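Local coordinates for protein thin, isoform D (Drosophila melanogaster, PDB 6XG7) that probably acts as a RING-type ubiquitin ligase in muscle, here represented by its NHL-repeat beta-propeller, a fold that commonly serves protein-protein interaction, at residues G133-D136 with G137-N140; A287-S290 with N291-L295. All blocks are in the same frame, centred on the assembly; numbering follows the deposited sequence.

Interaction 1: residues G133-D136 with G137-N140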
ATOM      1  N   GLY A 133       3.948  17.508  11.673  1.00 11.28           N
ATOM      2  CA  GLY A 133       4.778  18.642  11.321  1.00 12.42           C
ATOM      3  C   GLY A 133       5.547  18.403  10.035  1.00 12.52           C
ATOM      4  O   GLY A 133       5.262  17.476   9.277  1.00 11.44           O
ATOM      5  N   THR A 134       6.507  19.305   9.788  1.00 13.56           N
ATOM      6  CA  THR A 134       7.296  19.310   8.566  1.00 13.32           C
ATOM      7  C   THR A 134       8.777  19.060   8.796  1.00 12.92           C
ATOM      8  O   THR A 134       9.502  18.874   7.814  1.00 13.87           O
ATOM      9  CB  THR A 134       7.143  20.646   7.812  1.00 15.89           C
ATOM     10  OG1 THR A 134       7.494  21.720   8.688  1.00 18.65           O
ATOM     11  CG2 THR A 134       5.702  20.834   7.294  1.00 16.55           C
ATOM     12  N   ALA A 135       9.256  19.080  10.040  1.00 14.15           N
ATOM     13  CA  ALA A 135      10.647  18.738  10.314  1.00 14.08           C
ATOM     14  C   ALA A 135      10.934  17.302   9.862  1.00 12.50           C
ATOM     15  O   ALA A 135      10.024  16.487   9.644  1.00 12.31           O
ATOM     16  CB  ALA A 135      10.938  18.896  11.808  1.00 16.23           C
ATOM     17  N   ASP A 136      12.216  16.999   9.698  1.00 12.96           N
ATOM     18  CA  ASP A 136      12.610  15.627   9.401  1.00 12.86           C
ATOM     19  C   ASP A 136      12.089  14.717  10.502  1.00 12.85           C
ATOM     20  O   ASP A 136      12.245  15.009  11.691  1.00 14.98           O
ATOM     21  CB  ASP A 136      14.129  15.501   9.341  1.00 15.15           C
ATOM     22  CG  ASP A 136      14.738  16.236   8.182  1.00 16.73           C
ATOM     23  OD1 ASP A 136      14.010  16.724   7.297  1.00 16.86           O
ATOM     24  OD2 ASP A 136      15.982  16.315   8.161  1.00 19.46           O
ATOM     25  N   GLY A 137      11.458  13.614  10.110  1.00 12.43           N
ATOM     26  CA  GLY A 137      10.884  12.713  11.089  1.00 12.75           C
ATOM     27  C   GLY A 137       9.505  13.086  11.575  1.00 11.25           C
ATOM     28  O   GLY A 137       8.952  12.374  12.417  1.00 13.79           O
ATOM     29  N   LYS A 138       8.940  14.186  11.094  1.00 11.00           N
ATOM     30  CA  LYS A 138       7.563  14.552  11.364  1.00 11.20           C
ATOM     31  C   LYS A 138       6.759  14.418  10.080  1.00 10.96           C
ATOM     32  O   LYS A 138       7.308  14.494   8.977  1.00 11.23           O
ATOM     33  CB  LYS A 138       7.497  15.969  11.912  1.00 12.18           C
ATOM     34  CG  LYS A 138       8.120  16.096  13.305  1.00 16.08           C
ATOM     35  CD  LYS A 138       7.788  17.404  13.955  1.00 21.02           C
ATOM     36  CE  LYS A 138       8.461  17.496  15.312  1.00 27.06           C
ATOM     37  NZ  LYS A 138       8.117  18.775  15.974  1.00 32.22           N
ATOM     38  N   PHE A 139       5.455  14.205  10.234  1.00  9.96           N
ATOM     39  CA  PHE A 139       4.577  13.880   9.122  1.00  9.55           C
ATOM     40  C   PHE A 139       3.365  14.801   9.071  1.00  9.43           C
ATOM     41  O   PHE A 139       2.887  15.325  10.083  1.00 10.95           O
ATOM     42  CB  PHE A 139       4.026  12.454   9.230  1.00 10.29           C
ATOM     43  CG  PHE A 139       5.078  11.390   9.377  1.00  9.51           C
ATOM     44  CD1 PHE A 139       5.799  10.982   8.283  1.00 11.53           C
ATOM     45  CD2 PHE A 139       5.330  10.794  10.588  1.00 10.88           C
ATOM     46  CE1 PHE A 139       6.767   9.989   8.388  1.00 12.08           C
ATOM     47  CE2 PHE A 139       6.288   9.806  10.707  1.00 11.82           C
ATOM     48  CZ  PHE A 139       7.014   9.408   9.588  1.00 11.18           C
ATOM     49  N   ASN A 140       2.817  14.922   7.872  1.00  9.61           N
ATOM     50  CA  ASN A 140       1.459  15.431   7.692  1.00 10.39           C
ATOM     51  C   ASN A 140       0.713  14.368   6.900  1.00  9.41           C
ATOM     52  O   ASN A 140       0.729  14.366   5.668  1.00 10.05           O
ATOM     53  CB  ASN A 140       1.424  16.789   7.000  1.00 10.86           C
ATOM     54  CG  ASN A 140       1.637  17.938   7.958  1.00 12.08           C
ATOM     55  OD1 ASN A 140       0.923  18.076   8.945  1.00 14.10           O
ATOM     56  ND2 ASN A 140       2.608  18.787   7.652  1.00 13.05           N
TER
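Gly133 and Lys138 face each other across a compact surface loop between strands 125-129 and 142-147, with their CA atoms 4.9 Å apart. Two backbone hydrogen bonds close the loop. Gly133 N donates to Phe139 O at 2.9 Å and 161°, while Lys138 N donates to Ala135 O at 2.9 Å, closing a type II beta turn from Ala135 to Lys138. In both, the donor stands well above the acceptor's carbonyl plane, not on a lone pair. Gly137, at the third position of the turn, has phi 84°, where a side chain would jam against the preceding carbonyl oxygen; Gly133 is likewise forced, since a CB there would also strike Lys138 CD.

Lys138 CD passes 4.2 Å from Gly133 CA, where such a CB would clash, and 4.1 Å from Ala135 CB. The chain starts with CB 3.4 Å from Ala135 O and CG beside the backbone N (chi1 -68°), then extends until NZ leads away from the loop. At the other end, Asn140 ND2 comes 3.7 Å from Thr134 CG2 while bonding to Asn160 OD1; its OD1 takes Gln132 NE2. Asp136 OD1 forms a salt bridge with Lys175. Backbone polar groups thus shape the loop; between the segments the lysine gives aliphatic carbon alone, so its charge probably matters little to this contact, while Arg162 NH2 bonds Lys138 O from outside.

Interaction 2: residues A287-S290 with N291-L295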
ATOM      1  N   ALA A 287      -1.627  -5.787  -2.955  1.00 10.57           N
ATOM      2  CA  ALA A 287      -0.498  -6.603  -2.526  1.00 11.21           C
ATOM      3  C   ALA A 287      -0.459  -7.874  -3.369  1.00 12.17           C
ATOM      4  O   ALA A 287      -1.419  -8.200  -4.067  1.00 12.26           O
ATOM      5  CB  ALA A 287      -0.584  -6.926  -1.019  1.00 11.95           C
ATOM      6  N   ILE A 288       0.665  -8.587  -3.302  1.00 14.15           N
ATOM      7  CA  ILE A 288       0.908  -9.762  -4.139  1.00 15.20           C
ATOM      8  C   ILE A 288       1.442 -10.901  -3.269  1.00 16.06           C
ATOM      9  O   ILE A 288       2.420 -10.726  -2.536  1.00 17.10           O
ATOM     10  CB  ILE A 288       1.844  -9.411  -5.324  1.00 19.66           C
ATOM     11  CG1 ILE A 288       2.077 -10.586  -6.268  1.00 21.24           C
ATOM     12  CG2 ILE A 288       3.169  -8.849  -4.868  1.00 22.54           C
ATOM     13  CD1 ILE A 288       0.882 -10.963  -7.064  1.00 22.29           C
ATOM     14  N   MET A 289       0.768 -12.053  -3.318  1.00 14.87           N
ATOM     15  CA  MET A 289       1.229 -13.240  -2.605  1.00 15.24           C
ATOM     16  C   MET A 289       2.363 -13.905  -3.376  1.00 16.27           C
ATOM     17  O   MET A 289       2.581 -13.650  -4.560  1.00 15.66           O
ATOM     18  CB  MET A 289       0.113 -14.278  -2.470  1.00 14.29           C
ATOM     19  CG  MET A 289      -1.005 -13.955  -1.482  1.00 16.91           C
ATOM     20  SD  MET A 289      -2.234 -15.278  -1.388  1.00 16.13           S
ATOM     21  CE  MET A 289      -3.407 -14.613  -0.231  1.00 16.37           C
ATOM     22  N   SER A 290       3.053 -14.822  -2.699  1.00 17.48           N
ATOM     23  CA  SER A 290       4.198 -15.494  -3.301  1.00 18.53           C
ATOM     24  C   SER A 290       3.809 -16.351  -4.494  1.00 18.46           C
ATOM     25  O   SER A 290       4.673 -16.673  -5.313  1.00 21.49           O
ATOM     26  CB  SER A 290       4.907 -16.362  -2.259  1.00 20.55           C
ATOM     27  OG  SER A 290       4.097 -17.460  -1.873  1.00 22.05           O
ATOM     28  N   ASN A 291       2.548 -16.748  -4.608  1.00 18.75           N
ATOM     29  CA  ASN A 291       2.082 -17.572  -5.719  1.00 19.48           C
ATOM     30  C   ASN A 291       1.468 -16.744  -6.840  1.00 20.16           C
ATOM     31  O   ASN A 291       0.895 -17.309  -7.783  1.00 21.29           O
ATOM     32  CB  ASN A 291       1.062 -18.591  -5.215  1.00 20.78           C
ATOM     33  CG  ASN A 291      -0.118 -17.932  -4.526  1.00 21.27           C
ATOM     34  OD1 ASN A 291      -0.365 -16.736  -4.684  1.00 19.18           O
ATOM     35  ND2 ASN A 291      -0.857 -18.714  -3.761  1.00 23.40           N
ATOM     36  N   GLY A 292       1.558 -15.423  -6.758  1.00 18.05           N
ATOM     37  CA  GLY A 292       1.017 -14.571  -7.788  1.00 17.18           C
ATOM     38  C   GLY A 292      -0.423 -14.147  -7.590  1.00 15.30           C
ATOM     39  O   GLY A 292      -0.957 -13.438  -8.440  1.00 16.18           O
ATOM     40  N   ASN A 293      -1.065 -14.531  -6.487  1.00 13.10           N
ATOM     41  CA  ASN A 293      -2.407 -14.034  -6.210  1.00 12.62           C
ATOM     42  C   ASN A 293      -2.315 -12.549  -5.875  1.00 11.73           C
ATOM     43  O   ASN A 293      -1.514 -12.148  -5.021  1.00 13.39           O
ATOM     44  CB  ASN A 293      -3.032 -14.802  -5.049  1.00 13.13           C
ATOM     45  CG  ASN A 293      -3.454 -16.212  -5.426  1.00 15.12           C
ATOM     46  OD1 ASN A 293      -3.343 -16.638  -6.575  1.00 16.38           O
ATOM     47  ND2 ASN A 293      -3.921 -16.949  -4.442  1.00 15.97           N
ATOM     48  N   ILE A 294      -3.147 -11.740  -6.536  1.00 11.30           N
ATOM     49  CA  ILE A 294      -3.190 -10.296  -6.349  1.00 11.17           C
ATOM     50  C   ILE A 294      -4.331  -9.993  -5.387  1.00 11.95           C
ATOM     51  O   ILE A 294      -5.465 -10.444  -5.599  1.00 13.86           O
ATOM     52  CB  ILE A 294      -3.421  -9.583  -7.690  1.00 11.76           C
ATOM     53  CG1 ILE A 294      -2.314  -9.908  -8.682  1.00 12.66           C
ATOM     54  CG2 ILE A 294      -3.520  -8.070  -7.482  1.00 12.45           C
ATOM     55  CD1 ILE A 294      -2.664  -9.485 -10.100  1.00 14.06           C
ATOM     56  N   LEU A 295      -4.037  -9.230  -4.339  1.00 11.97           N
ATOM     57  CA  LEU A 295      -5.004  -8.832  -3.326  1.00 12.34           C
ATOM     58  C   LEU A 295      -5.298  -7.353  -3.517  1.00  9.73           C
ATOM     59  O   LEU A 295      -4.370  -6.557  -3.666  1.00 10.16           O
ATOM     60  CB  LEU A 295      -4.438  -8.999  -1.908  1.00 18.17           C
ATOM     61  CG  LEU A 295      -3.798 -10.257  -1.377  1.00 23.28           C
ATOM     62  CD1 LEU A 295      -2.669 -10.687  -2.213  1.00 23.06           C
ATOM     63  CD2 LEU A 295      -3.333  -9.959   0.037  1.00 25.13           C
TER
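A beta hairpin joins strand 279-288 to strand 294-298 within the last NHL repeat, and its tip is a type I turn from Met289 to Gly292. Ala287 and Leu295 form a hydrogen-bonded antiparallel pair, with Leu295 N donating to Ala287 O at 2.8 Å and 176°. Nearer the tip, Met289 N meets Asn293 O at 2.8 Å, almost head-on to the carbonyl. Gly292 N closes the turn on Met289 O, and Asn291 OD1 accepts from Asn293 N at 2.9 Å, an Asx turn.

Met289 CB sits 3.3 Å from Asn291 OD1, its CG touches Leu295 CD1 at 3.7 Å, and SD passes 3.8 Å from Asn293 CB. With CG beside the backbone N (chi1 -72°), the extended chain crosses Leu295 at about a right angle, towards Val53 and Ile59. Replacing Met289 with an alanine would probably leave Leu295 CD1 without the CG methylene and Asn293 CB without the sulfur, opening a gap beside Val53 and Ile59. On the face away from Ala287 and Leu295, Ile288 CD1 lies 3.7 Å from Ile294 CG1, next to Phe248. Directional backbone bonds therefore set the register, while apolar side chains on both faces tie the hairpin to neighbouring strands.

In the fold
The two contacts lie on opposite sides of the chain's centre, about 33 Å apart between centres, and share no strand. Interaction 1 is a surface loop some 20 Å out, with one buried residue in eight; interaction 2, about 13 Å out, has five buried of nine and is the turn end of a hairpin whose strands belong to a sheet. Glycine is the third residue of the type II turn in interaction 1 and the fourth, just closing the type I turn, in interaction 2. Polar side chains such as Gln164, Arg162 and Asn160 bind the 133-140 loop, whereas strands 51-54, 58-63 and 247-251 pack against the apolar side chains of 287-295.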